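Local coordinates for FixK2 protein (PDB 4I2O) that binds DNA as a two-subunit transcription regulator of the CRP/FNR superfamily and is linked to the control of nitrogen fixation, at residues 153-156 with 157-161; 162-165 with 166-170; 146-149 with 150-154; 180-184 with 185-189. The protein carries 1 engineered substitution. All coordinates share one frame; numbering follows the deposited sequence.

Contact 1 (153-156 with 157-161). With nucleotides of chain D.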
loop_
_atom_site.group_PDB
_atom_site.type_symbol
_atom_site.label_atom_id
_atom_site.label_comp_id
_atom_site.label_asym_id
_atom_site.label_seq_id
_atom_site.Cartn_x
_atom_site.Cartn_y
_atom_site.Cartn_z
ATOM N N GLY A 153 -0.131 4.394 -8.941
ATOM C CA GLY A 153 -0.125 5.862 -9.112
ATOM C C GLY A 153 0.629 6.333 -10.341
ATOM O O GLY A 153 0.286 7.384 -10.938
ATOM N N ARG A 154 1.690 5.626 -10.737
ATOM C CA ARG A 154 2.618 6.248 -11.667
ATOM C C ARG A 154 3.028 5.423 -12.916
ATOM O O ARG A 154 3.549 6.033 -13.884
ATOM C CB ARG A 154 3.888 6.756 -10.916
ATOM C CG ARG A 154 3.536 7.850 -9.907
ATOM C CD ARG A 154 3.340 9.114 -10.745
ATOM N NE ARG A 154 2.832 10.350 -10.079
ATOM C CZ ARG A 154 1.661 10.923 -10.387
ATOM N NH1 ARG A 154 0.811 10.312 -11.212
ATOM N NH2 ARG A 154 1.348 12.132 -9.900
ATOM N N LYS A 155 2.790 4.081 -12.952
ATOM C CA LYS A 155 3.330 3.286 -14.067
ATOM C C LYS A 155 2.356 3.268 -15.257
ATOM O O LYS A 155 1.140 3.412 -15.080
ATOM C CB LYS A 155 3.682 1.801 -13.654
ATOM C CG LYS A 155 4.983 1.771 -12.849
ATOM C CD LYS A 155 5.375 0.291 -12.541
ATOM C CE LYS A 155 6.702 0.261 -11.744
ATOM N NZ LYS A 155 7.170 -1.209 -11.598
ATOM N N THR A 156 2.886 3.174 -16.466
ATOM C CA THR A 156 1.985 3.096 -17.641
ATOM C C THR A 156 1.373 1.703 -17.674
ATOM O O THR A 156 1.768 0.766 -16.941
ATOM C CB THR A 156 2.742 3.315 -18.931
ATOM O OG1 THR A 156 3.648 2.224 -19.065
ATOM C CG2 THR A 156 3.584 4.622 -18.909
ATOM N N ALA A 157 0.390 1.499 -18.518
ATOM C CA ALA A 157 -0.252 0.164 -18.564
ATOM C C ALA A 157 0.806 -0.914 -18.903
ATOM O O ALA A 157 0.869 -2.004 -18.318
ATOM C CB ALA A 157 -1.378 0.191 -19.645
ATOM N N MET A 158 1.668 -0.634 -19.858
ATOM C CA MET A 158 2.677 -1.656 -20.193
ATOM C C MET A 158 3.675 -1.919 -19.070
ATOM O O MET A 158 4.026 -3.079 -18.768
ATOM C CB MET A 158 3.404 -1.299 -21.466
ATOM C CG MET A 158 4.492 -2.349 -21.909
ATOM S SD MET A 158 3.849 -4.052 -22.217
ATOM C CE MET A 158 3.193 -3.709 -23.860
ATOM N N GLU A 159 4.135 -0.859 -18.421
ATOM C CA GLU A 159 4.970 -1.066 -17.211
ATOM C C GLU A 159 4.324 -1.880 -16.139
ATOM O O GLU A 159 5.009 -2.675 -15.421
ATOM C CB GLU A 159 5.385 0.346 -16.662
ATOM C CG GLU A 159 6.332 1.096 -17.569
ATOM C CD GLU A 159 6.453 2.577 -17.156
ATOM O OE1 GLU A 159 5.558 3.072 -16.385
ATOM O OE2 GLU A 159 7.324 3.287 -17.723
ATOM N N ARG A 160 3.017 -1.690 -15.925
ATOM C CA ARG A 160 2.303 -2.475 -14.934
ATOM C C ARG A 160 2.258 -3.922 -15.337
ATOM O O ARG A 160 2.459 -4.810 -14.498
ATOM C CB ARG A 160 0.852 -1.992 -14.754
ATOM C CG ARG A 160 0.752 -0.504 -14.284
ATOM C CD ARG A 160 -0.690 -0.049 -14.228
ATOM N NE ARG A 160 -0.630 1.437 -13.966
ATOM C CZ ARG A 160 -1.554 2.138 -13.309
ATOM N NH1 ARG A 160 -2.647 1.559 -12.814
ATOM N NH2 ARG A 160 -1.368 3.470 -13.146
ATOM N N VAL A 161 1.958 -4.180 -16.590
ATOM C CA VAL A 161 1.885 -5.588 -17.014
ATOM C C VAL A 161 3.236 -6.293 -16.982
ATOM O O VAL A 161 3.342 -7.450 -16.542
ATOM C CB VAL A 161 1.255 -5.671 -18.448
ATOM C CG1 VAL A 161 1.347 -7.145 -19.023
ATOM C CG2 VAL A 161 -0.257 -5.279 -18.339
ATOM P P DA D 18 -1.573 3.719 -20.943
ATOM O OP1 DA D 18 -0.677 3.671 -19.711
ATOM O OP2 DA D 18 -1.249 2.977 -22.127
ATOM O "O5'" DA D 18 -3.055 3.221 -20.627
ATOM C "C5'" DA D 18 -3.731 3.969 -19.590
ATOM C "C4'" DA D 18 -5.240 3.810 -19.683
ATOM O "O4'" DA D 18 -5.711 4.510 -20.905
ATOM C "C3'" DA D 18 -5.742 2.353 -19.706
ATOM O "O3'" DA D 18 -6.706 2.355 -18.632
ATOM C "C2'" DA D 18 -6.290 2.277 -21.147
ATOM C "C1'" DA D 18 -6.755 3.695 -21.406
ATOM N N9 DA D 18 -6.857 3.946 -22.872
ATOM C C8 DA D 18 -5.946 3.617 -23.863
ATOM N N7 DA D 18 -6.320 4.051 -25.074
ATOM C C5 DA D 18 -7.571 4.628 -24.856
ATOM C C6 DA D 18 -8.504 5.253 -25.691
ATOM N N6 DA D 18 -8.349 5.401 -27.002
ATOM N N1 DA D 18 -9.600 5.786 -25.112
ATOM C C2 DA D 18 -9.810 5.697 -23.799
ATOM N N3 DA D 18 -8.998 5.124 -22.899
ATOM C C4 DA D 18 -7.893 4.610 -23.498
HETATM O O HOH W 1 -0.328 6.321 -13.965
#
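Thr-156 O accepts Arg-160 N at 2.9 Å, a first i to i+4 backbone bond of helix 157-172, which follows helix 128-154 closely in the chain. The Thr-156 hydroxyl sits between its own backbone N and carbonyl carbon (chi1 65°), which turns it back over the helix start: Thr-156 OG1 takes Glu-159 N at 3.2 Å along a nearly straight bond (168°). Glu-159 reciprocates, OE1 receiving Thr-156 N at 2.7 Å from above the carboxylate plane. This pair of bonds is a capping box, here opening a helix of the Crp-like helix-turn-helix domain. OE1 also forms a salt bridge to Arg-79 of the second subunit, which ties the cap to the dimer. Lys-155 CB lies 3.5 Å from the same Glu-159 OE1, but its extended chain carries NZ on to Thr-163. Arg-160 reaches back side-on, its NE 2.9 Å and its NH2 3.2 Å from Lys-155 O; that oxygen lies close to the guanidinium plane, with NE above the carbonyl plane and NH2 within it. Ala-157 N, at the helix start, donates to OP1 of DA18 of chain D at 2.7 Å, where the helix dipole probably favours the phosphate charge.

Contact 2 (162-165 with 166-170)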
loop_
_atom_site.group_PDB
_atom_site.type_symbol
_atom_site.label_atom_id
_atom_site.label_comp_id
_atom_site.label_asym_id
_atom_site.label_seq_id
_atom_site.Cartn_x
_atom_site.Cartn_y
_atom_site.Cartn_z
ATOM N N ALA A 162 4.286 -5.597 -17.372
ATOM C CA ALA A 162 5.608 -6.194 -17.320
ATOM C C ALA A 162 5.993 -6.427 -15.858
ATOM O O ALA A 162 6.592 -7.452 -15.537
ATOM C CB ALA A 162 6.609 -5.285 -17.991
ATOM N N THR A 163 5.661 -5.480 -14.978
ATOM C CA THR A 163 5.955 -5.712 -13.532
ATOM C C THR A 163 5.256 -6.992 -13.070
ATOM O O THR A 163 5.865 -7.840 -12.418
ATOM C CB THR A 163 5.479 -4.541 -12.664
ATOM O OG1 THR A 163 6.202 -3.417 -13.104
ATOM C CG2 THR A 163 5.845 -4.799 -11.153
ATOM N N PHE A 164 3.975 -7.114 -13.407
ATOM C CA PHE A 164 3.156 -8.238 -12.996
ATOM C C PHE A 164 3.767 -9.530 -13.505
ATOM O O PHE A 164 3.927 -10.518 -12.736
ATOM C CB PHE A 164 1.738 -8.077 -13.543
ATOM C CG PHE A 164 0.915 -9.349 -13.471
ATOM C CD1 PHE A 164 0.314 -9.717 -12.234
ATOM C CD2 PHE A 164 0.728 -10.132 -14.589
ATOM C CE1 PHE A 164 -0.463 -10.865 -12.117
ATOM C CE2 PHE A 164 -0.047 -11.347 -14.514
ATOM C CZ PHE A 164 -0.657 -11.691 -13.256
ATOM N N LEU A 165 4.089 -9.613 -14.793
ATOM C CA LEU A 165 4.672 -10.871 -15.345
ATOM C C LEU A 165 5.979 -11.268 -14.659
ATOM O O LEU A 165 6.228 -12.435 -14.348
ATOM C CB LEU A 165 4.973 -10.692 -16.802
ATOM C CG LEU A 165 3.724 -10.626 -17.678
ATOM C CD1 LEU A 165 4.034 -10.077 -19.107
ATOM C CD2 LEU A 165 2.954 -11.975 -17.709
ATOM N N LEU A 166 6.841 -10.299 -14.409
ATOM C CA LEU A 166 8.053 -10.585 -13.652
ATOM C C LEU A 166 7.831 -11.048 -12.211
ATOM O O LEU A 166 8.542 -11.939 -11.733
ATOM C CB LEU A 166 9.001 -9.382 -13.704
ATOM C CG LEU A 166 9.607 -9.042 -15.096
ATOM C CD1 LEU A 166 10.176 -7.615 -15.002
ATOM C CD2 LEU A 166 10.688 -10.025 -15.496
ATOM N N GLU A 167 6.871 -10.426 -11.516
ATOM C CA GLU A 167 6.507 -10.868 -10.169
ATOM C C GLU A 167 5.986 -12.314 -10.219
ATOM O O GLU A 167 6.367 -13.190 -9.388
ATOM C CB GLU A 167 5.426 -9.951 -9.582
ATOM C CG GLU A 167 5.063 -10.397 -8.172
ATOM C CD GLU A 167 3.940 -9.620 -7.538
ATOM O OE1 GLU A 167 3.161 -8.902 -8.217
ATOM O OE2 GLU A 167 3.822 -9.724 -6.316
ATOM N N MET A 168 5.063 -12.574 -11.128
ATOM C CA MET A 168 4.549 -13.969 -11.217
ATOM C C MET A 168 5.599 -14.988 -11.635
ATOM O O MET A 168 5.580 -16.130 -11.160
ATOM C CB MET A 168 3.432 -14.001 -12.235
ATOM C CG MET A 168 2.139 -13.265 -11.832
ATOM S SD MET A 168 1.396 -13.865 -10.279
ATOM C CE MET A 168 1.920 -12.629 -9.095
ATOM N N ASP A 169 6.501 -14.630 -12.551
ATOM C CA ASP A 169 7.585 -15.521 -12.912
ATOM C C ASP A 169 8.447 -15.877 -11.674
ATOM O O ASP A 169 8.811 -17.012 -11.439
ATOM C CB ASP A 169 8.440 -14.867 -13.994
ATOM C CG ASP A 169 9.608 -15.754 -14.437
ATOM O OD1 ASP A 169 10.754 -15.451 -14.074
ATOM O OD2 ASP A 169 9.380 -16.725 -15.194
ATOM N N ARG A 170 8.788 -14.880 -10.873
ATOM C CA ARG A 170 9.589 -15.153 -9.683
ATOM C C ARG A 170 8.844 -16.054 -8.705
ATOM O O ARG A 170 9.442 -16.968 -8.080
ATOM C CB ARG A 170 9.931 -13.793 -9.024
ATOM C CG ARG A 170 10.737 -13.929 -7.751
ATOM C CD ARG A 170 11.176 -12.539 -7.255
ATOM N NE ARG A 170 10.096 -11.545 -7.249
ATOM C CZ ARG A 170 9.160 -11.463 -6.295
ATOM N NH1 ARG A 170 9.135 -12.358 -5.298
ATOM N NH2 ARG A 170 8.246 -10.489 -6.346
#
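Met-168 folds over the ring of Phe-164, one turn earlier on helix 157-172, in an i to i+4 Met-aromatic contact within the Crp-like helix-turn-helix domain. From its root outward, Met-168 CB passes Phe-164 O at 3.6 Å. CG then comes over one ring face, offset toward the rim and 3.5 Å from Phe-164 CZ; its line to the ring centroid is only 22° off the ring normal, a CH-pi contact. The chain bends here (chi2 -57°), which carries SD to the CE1 side of the ring. SD approaches obliquely, 4.7 Å from the centroid of the Phe-164 ring, and the CE methyl ends 4.2 Å from Phe-164 CE1. The ring is presented to this chain because Phe-164 CG stands opposite the backbone N (chi1 165°). The ring also packs on Ile-187, Tyr-190 and Leu-191 of helix 184-191, so it lies between two helices of the domain. With an alanine here, Met-168 CG and SD would probably be left without the ring beneath them, and a gap would open toward helix 184-191. Continuous i to i+4 bonds hold the two turns in step, Met-168 N to Phe-164 O being 2.8 Å. Away from the ring, Leu-166 packs on Leu-227 of helix 224-228, while the carboxylates of Glu-167 and Asp-169 are taken up by Tyr-190 and Arg-224. On that Leu-227 side, Leu-166 CG rests 3.4 Å from Ala-162 O.

Contact 3 (146-149 with 150-154)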
loop_
_atom_site.group_PDB
_atom_site.type_symbol
_atom_site.label_atom_id
_atom_site.label_comp_id
_atom_site.label_asym_id
_atom_site.label_seq_id
_atom_site.Cartn_x
_atom_site.Cartn_y
_atom_site.Cartn_z
ATOM N N GLU A 146 3.603 -0.699 -0.644
ATOM C CA GLU A 146 4.352 0.531 -1.062
ATOM C C GLU A 146 4.781 0.485 -2.529
ATOM O O GLU A 146 4.574 1.442 -3.320
ATOM C CB GLU A 146 5.584 0.755 -0.157
ATOM C CG GLU A 146 5.181 1.157 1.290
ATOM C CD GLU A 146 6.316 1.088 2.303
ATOM O OE1 GLU A 146 7.352 0.401 2.064
ATOM O OE2 GLU A 146 6.193 1.776 3.350
ATOM N N ASP A 147 5.363 -0.628 -2.929
ATOM C CA ASP A 147 5.746 -0.785 -4.335
ATOM C C ASP A 147 4.512 -0.728 -5.191
ATOM O O ASP A 147 4.543 -0.146 -6.316
ATOM C CB ASP A 147 6.436 -2.164 -4.560
ATOM C CG ASP A 147 7.849 -2.225 -4.001
ATOM O OD1 ASP A 147 8.441 -1.162 -3.688
ATOM O OD2 ASP A 147 8.392 -3.359 -3.899
ATOM N N HIS A 148 3.426 -1.386 -4.728
ATOM C CA HIS A 148 2.209 -1.426 -5.532
ATOM C C HIS A 148 1.549 -0.046 -5.625
ATOM O O HIS A 148 0.957 0.278 -6.660
ATOM C CB HIS A 148 1.215 -2.438 -5.016
ATOM C CG HIS A 148 0.491 -3.128 -6.093
ATOM N ND1 HIS A 148 1.130 -3.732 -7.171
ATOM C CD2 HIS A 148 -0.831 -3.327 -6.274
ATOM C CE1 HIS A 148 0.216 -4.205 -7.990
ATOM N NE2 HIS A 148 -0.987 -3.994 -7.460
ATOM N N MET A 149 1.653 0.799 -4.599
ATOM C CA MET A 149 1.178 2.191 -4.821
ATOM C C MET A 149 1.888 2.918 -5.913
ATOM O O MET A 149 1.269 3.691 -6.681
ATOM C CB MET A 149 1.303 2.994 -3.504
ATOM C CG MET A 149 0.314 2.512 -2.428
ATOM S SD MET A 149 0.409 3.585 -0.929
ATOM C CE MET A 149 1.875 3.081 -0.084
ATOM N N LEU A 150 3.214 2.753 -5.981
ATOM C CA LEU A 150 3.983 3.376 -7.053
ATOM C C LEU A 150 3.465 2.892 -8.390
ATOM O O LEU A 150 3.335 3.652 -9.338
ATOM C CB LEU A 150 5.466 3.063 -6.914
ATOM C CG LEU A 150 6.440 3.582 -7.978
ATOM C CD1 LEU A 150 6.393 5.118 -8.106
ATOM C CD2 LEU A 150 7.869 3.117 -7.726
ATOM N N LEU A 151 3.284 1.586 -8.515
ATOM C CA LEU A 151 2.707 1.058 -9.764
ATOM C C LEU A 151 1.352 1.651 -10.109
ATOM O O LEU A 151 1.125 2.080 -11.277
ATOM C CB LEU A 151 2.575 -0.507 -9.573
ATOM C CG LEU A 151 1.999 -1.251 -10.829
ATOM C CD1 LEU A 151 2.575 -2.644 -10.886
ATOM C CD2 LEU A 151 0.411 -1.387 -10.829
ATOM N N LEU A 152 0.420 1.684 -9.159
ATOM C CA LEU A 152 -0.947 2.156 -9.407
ATOM C C LEU A 152 -1.007 3.674 -9.602
ATOM O O LEU A 152 -1.838 4.155 -10.401
ATOM C CB LEU A 152 -1.916 1.785 -8.284
ATOM C CG LEU A 152 -2.040 0.251 -8.034
ATOM C CD1 LEU A 152 -2.745 0.034 -6.691
ATOM C CD2 LEU A 152 -2.918 -0.369 -9.180
ATOM N N GLY A 153 -0.131 4.394 -8.941
ATOM C CA GLY A 153 -0.125 5.862 -9.112
ATOM C C GLY A 153 0.629 6.333 -10.341
ATOM O O GLY A 153 0.286 7.384 -10.938
ATOM N N ARG A 154 1.690 5.626 -10.737
ATOM C CA ARG A 154 2.618 6.248 -11.667
ATOM C C ARG A 154 3.028 5.423 -12.916
ATOM O O ARG A 154 3.549 6.033 -13.884
ATOM C CB ARG A 154 3.888 6.756 -10.916
ATOM C CG ARG A 154 3.536 7.850 -9.907
ATOM C CD ARG A 154 3.340 9.114 -10.745
ATOM N NE ARG A 154 2.832 10.350 -10.079
ATOM C CZ ARG A 154 1.661 10.923 -10.387
ATOM N NH1 ARG A 154 0.811 10.312 -11.212
ATOM N NH2 ARG A 154 1.348 12.132 -9.900
#
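His-148 meets two leucines of the next turn by van der Waals contact. Leu-151 runs alongside it, pointing the same way, with CD2 4.0 Å from His-148 CE1. Leu-152 comes to the other end of the ring, its CD1 3.9 Å from His-148 CD2. Both methyls approach the imidazole obliquely. Leu-152 CG also lies 3.3 Å from His-148 O, so this leucine is packed against backbone as well as ring. The ring reaches its place through a first torsion well away from a staggered value (chi1 -143°).

Hydrogen bonding along the backbone is that of a regular helix: Leu-150, Leu-151, Leu-152 and Gly-153 each donate to the carbonyl four residues back. The bond from Gly-153 N to Met-149 O is 2.7 Å long, that from Leu-150 N to Glu-146 O 3.3 Å. The polar end of His-148 is satisfied by Tyr-190, to whose carbonyl O its NE2 is bonded and whose ring stacks with the imidazole. Replacing His-148 by alanine would probably leave Tyr-190 O without this donor and the Tyr-190 ring without a stacking mate, and open a gap beside Leu-151 and Leu-152.

Contacts between subunits occupy another part of the helix surface. Met-149 packs on Ala-145 and Leu-150 on Gln-81 of the second subunit, while Arg-154 forms a salt bridge with Asp-189 of that subunit. A long helix that joins two subunits while its inner side packs on the DNA-binding domain is the dimerisation helix of the CRP/FNR fold.

Contact 4 (180-184 with 185-189). Engineered in segment 180-184: Ser-183 (natural residue Cys). With nucleotides of chain C.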
loop_
_atom_site.group_PDB
_atom_site.type_symbol
_atom_site.label_atom_id
_atom_site.label_comp_id
_atom_site.label_asym_id
_atom_site.label_seq_id
_atom_site.Cartn_x
_atom_site.Cartn_y
_atom_site.Cartn_z
ATOM N N LEU A 180 -0.781 -19.433 -14.733
ATOM C CA LEU A 180 -1.366 -18.346 -13.950
ATOM C C LEU A 180 -2.720 -18.838 -13.500
ATOM O O LEU A 180 -3.445 -19.482 -14.305
ATOM C CB LEU A 180 -1.590 -17.131 -14.868
ATOM C CG LEU A 180 -0.315 -16.352 -15.199
ATOM C CD1 LEU A 180 -0.730 -15.182 -16.137
ATOM C CD2 LEU A 180 0.460 -15.879 -13.952
ATOM N N PRO A 181 -3.060 -18.630 -12.229
ATOM C CA PRO A 181 -4.353 -19.216 -11.809
ATOM C C PRO A 181 -5.535 -18.291 -12.020
ATOM O O PRO A 181 -6.677 -18.801 -11.915
ATOM C CB PRO A 181 -4.191 -19.430 -10.299
ATOM C CG PRO A 181 -3.198 -18.262 -9.886
ATOM C CD PRO A 181 -2.191 -18.295 -11.071
ATOM N N MET A 182 -5.310 -16.993 -12.295
ATOM C CA MET A 182 -6.375 -16.023 -12.320
ATOM C C MET A 182 -6.716 -15.501 -13.753
ATOM O O MET A 182 -5.882 -15.598 -14.709
ATOM C CB MET A 182 -5.961 -14.837 -11.378
ATOM C CG MET A 182 -4.919 -13.887 -12.011
ATOM S SD MET A 182 -3.264 -14.519 -12.240
ATOM C CE MET A 182 -2.521 -14.510 -10.596
ATOM N N SER A 183 -7.925 -14.953 -13.864
ATOM C CA SER A 183 -8.475 -14.410 -15.090
ATOM C C SER A 183 -7.864 -13.072 -15.432
ATOM O O SER A 183 -7.182 -12.459 -14.607
ATOM C CB SER A 183 -9.983 -14.181 -14.896
ATOM O OG SER A 183 -10.145 -13.160 -13.906
ATOM N N ARG A 184 -8.153 -12.601 -16.642
ATOM C CA ARG A 184 -7.673 -11.305 -17.083
ATOM C C ARG A 184 -8.322 -10.185 -16.252
ATOM O O ARG A 184 -7.736 -9.094 -16.011
ATOM C CB ARG A 184 -7.998 -11.143 -18.627
ATOM C CG ARG A 184 -7.223 -12.179 -19.554
ATOM C CD ARG A 184 -5.684 -11.949 -19.494
ATOM N NE ARG A 184 -5.002 -12.636 -20.621
ATOM C CZ ARG A 184 -4.206 -13.706 -20.510
ATOM N NH1 ARG A 184 -3.968 -14.323 -19.320
ATOM N NH2 ARG A 184 -3.641 -14.167 -21.619
ATOM N N ARG A 185 -9.556 -10.414 -15.821
ATOM C CA ARG A 185 -10.208 -9.405 -15.001
ATOM C C ARG A 185 -9.524 -9.317 -13.619
ATOM O O ARG A 185 -9.370 -8.191 -13.056
ATOM C CB ARG A 185 -11.678 -9.804 -14.809
ATOM C CG ARG A 185 -12.450 -8.793 -13.908
ATOM C CD ARG A 185 -13.941 -9.203 -13.797
ATOM N NE ARG A 185 -14.623 -8.831 -15.048
ATOM C CZ ARG A 185 -14.868 -7.549 -15.359
ATOM N NH1 ARG A 185 -14.533 -6.545 -14.516
ATOM N NH2 ARG A 185 -15.443 -7.247 -16.500
ATOM N N ASP A 186 -9.132 -10.452 -13.055
ATOM C CA ASP A 186 -8.393 -10.335 -11.782
ATOM C C ASP A 186 -7.071 -9.628 -12.033
ATOM O O ASP A 186 -6.613 -8.808 -11.203
ATOM C CB ASP A 186 -8.062 -11.733 -11.209
ATOM C CG ASP A 186 -9.215 -12.380 -10.487
ATOM O OD1 ASP A 186 -10.346 -11.886 -10.507
ATOM O OD2 ASP A 186 -8.969 -13.466 -9.909
ATOM N N ILE A 187 -6.379 -9.952 -13.137
ATOM C CA ILE A 187 -5.102 -9.242 -13.377
ATOM C C ILE A 187 -5.355 -7.736 -13.503
ATOM O O ILE A 187 -4.599 -6.944 -12.953
ATOM C CB ILE A 187 -4.350 -9.755 -14.609
ATOM C CG1 ILE A 187 -4.030 -11.279 -14.396
ATOM C CG2 ILE A 187 -3.056 -8.990 -14.857
ATOM C CD1 ILE A 187 -3.524 -11.944 -15.715
ATOM N N GLY A 188 -6.332 -7.329 -14.317
ATOM C CA GLY A 188 -6.615 -5.882 -14.437
ATOM C C GLY A 188 -6.950 -5.298 -13.063
ATOM O O GLY A 188 -6.463 -4.215 -12.779
ATOM N N ASP A 189 -7.771 -5.963 -12.226
ATOM C CA ASP A 189 -8.090 -5.397 -10.886
ATOM C C ASP A 189 -6.933 -5.378 -9.914
ATOM O O ASP A 189 -6.931 -4.544 -9.001
ATOM C CB ASP A 189 -9.351 -6.059 -10.215
ATOM C CG ASP A 189 -10.610 -5.765 -10.971
ATOM O OD1 ASP A 189 -10.643 -4.729 -11.685
ATOM O OD2 ASP A 189 -11.626 -6.486 -10.770
ATOM P P DA C 7 -9.404 -15.287 -19.017
ATOM O OP1 DA C 7 -8.232 -15.981 -18.436
ATOM O OP2 DA C 7 -9.938 -14.024 -18.387
ATOM O "O5'" DA C 7 -9.152 -14.912 -20.531
ATOM C "C5'" DA C 7 -8.696 -15.994 -21.492
ATOM C "C4'" DA C 7 -8.615 -15.326 -22.872
ATOM O "O4'" DA C 7 -9.966 -15.114 -23.350
ATOM C "C3'" DA C 7 -7.905 -13.986 -22.889
ATOM O "O3'" DA C 7 -6.727 -14.261 -23.720
ATOM C "C2'" DA C 7 -8.906 -12.999 -23.571
ATOM C "C1'" DA C 7 -9.907 -13.999 -24.213
ATOM N N9 DA C 7 -11.269 -13.463 -24.212
ATOM C C8 DA C 7 -12.019 -13.065 -23.134
ATOM N N7 DA C 7 -13.233 -12.634 -23.436
ATOM C C5 DA C 7 -13.308 -12.805 -24.829
ATOM C C6 DA C 7 -14.320 -12.524 -25.747
ATOM N N6 DA C 7 -15.492 -12.036 -25.304
ATOM N N1 DA C 7 -14.096 -12.812 -27.086
ATOM C C2 DA C 7 -12.860 -13.301 -27.377
ATOM N N3 DA C 7 -11.805 -13.573 -26.541
ATOM C C4 DA C 7 -12.115 -13.313 -25.307
ATOM P P DT C 8 -5.732 -13.026 -24.174
ATOM O OP1 DT C 8 -4.421 -13.714 -24.555
ATOM O OP2 DT C 8 -5.944 -11.902 -23.265
ATOM O "O5'" DT C 8 -6.359 -12.532 -25.628
ATOM C "C5'" DT C 8 -6.371 -13.553 -26.623
ATOM C "C4'" DT C 8 -7.066 -12.965 -27.837
ATOM O "O4'" DT C 8 -8.428 -12.596 -27.520
ATOM C "C3'" DT C 8 -6.431 -11.658 -28.356
ATOM O "O3'" DT C 8 -6.178 -11.952 -29.706
ATOM C "C2'" DT C 8 -7.454 -10.531 -28.271
ATOM C "C1'" DT C 8 -8.721 -11.347 -28.216
ATOM N N1 DT C 8 -9.893 -10.735 -27.451
ATOM C C2 DT C 8 -11.119 -10.500 -28.082
ATOM O O2 DT C 8 -11.341 -10.672 -29.288
ATOM N N3 DT C 8 -12.125 -10.040 -27.292
ATOM C C4 DT C 8 -12.023 -9.762 -25.910
ATOM O O4 DT C 8 -13.028 -9.391 -25.299
ATOM C C5 DT C 8 -10.728 -10.008 -25.291
ATOM C C7 DT C 8 -10.529 -9.727 -23.804
ATOM C C6 DT C 8 -9.723 -10.497 -26.067
HETATM O O HOH W 2 -9.713 -15.466 -11.604
#
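The Arg-184 guanidinium has Ile-187 CD1 beside it, obliquely, 4.3 Å from NH1, and a DNA phosphate at its edge. Near its plane lies OP2 of DT8 of chain C, which accepts Arg-184 NE at 2.9 Å (162°); Arg-184 NH2 donates to OP1 of the same nucleotide at 3.1 Å, so two nitrogens hold two oxygens of one phosphate. NH2 is also bonded to Ala-216 O, which helps fix the group's rotation. The second flat group, the Asp-186 carboxylate, has Met-182 CB near its OD2; this oxygen accepts from a water that in turn accepts Ser-183 N. Salt bridges to Arg-80 and Arg-70 hold the same carboxylate.

Ser-183, engineered in place of the natural cysteine, is the N-cap of helix 184-191: its OG, between the backbone N and carbonyl carbon (chi1 66°), accepts Asp-186 N at 3.0 Å. Below the cap, Met-182 CG packs against Ile-187 CG1 at 3.6 Å, the two chains crossing at about a right angle. Arg-184 N donates almost straight (173°) to OP2 of DA7 of chain C at 2.9 Å. A helix start and an arginine thus take hold of consecutive phosphates, probably offsetting part of the charge on the DNA backbone; as these bonds touch no base, they probably contribute to affinity and placement more than to reading of sequence.

Along the chain the order is contact 3, contact 1, contact 2, contact 4. Contact 3 lies in the last turns of helix 128-154, contact 1 takes the chain from there into helix 157-172, contact 2 continues that helix, and contact 4 opens helix 184-191. Contacts 1 and 3 share Gly-153 and Arg-154, with centres about 9 Å apart; contact 2 lies about 13 Å, centre to centre, from both contact 1 and contact 4, and touches both. Contacts 3 and 4 do not touch, yet both reach the second subunit, as contact 1 does. The series therefore runs from the dimer helix into the DNA-binding domain, and contacts 1 and 4, about 16 Å apart between centres, hold phosphates of different strands.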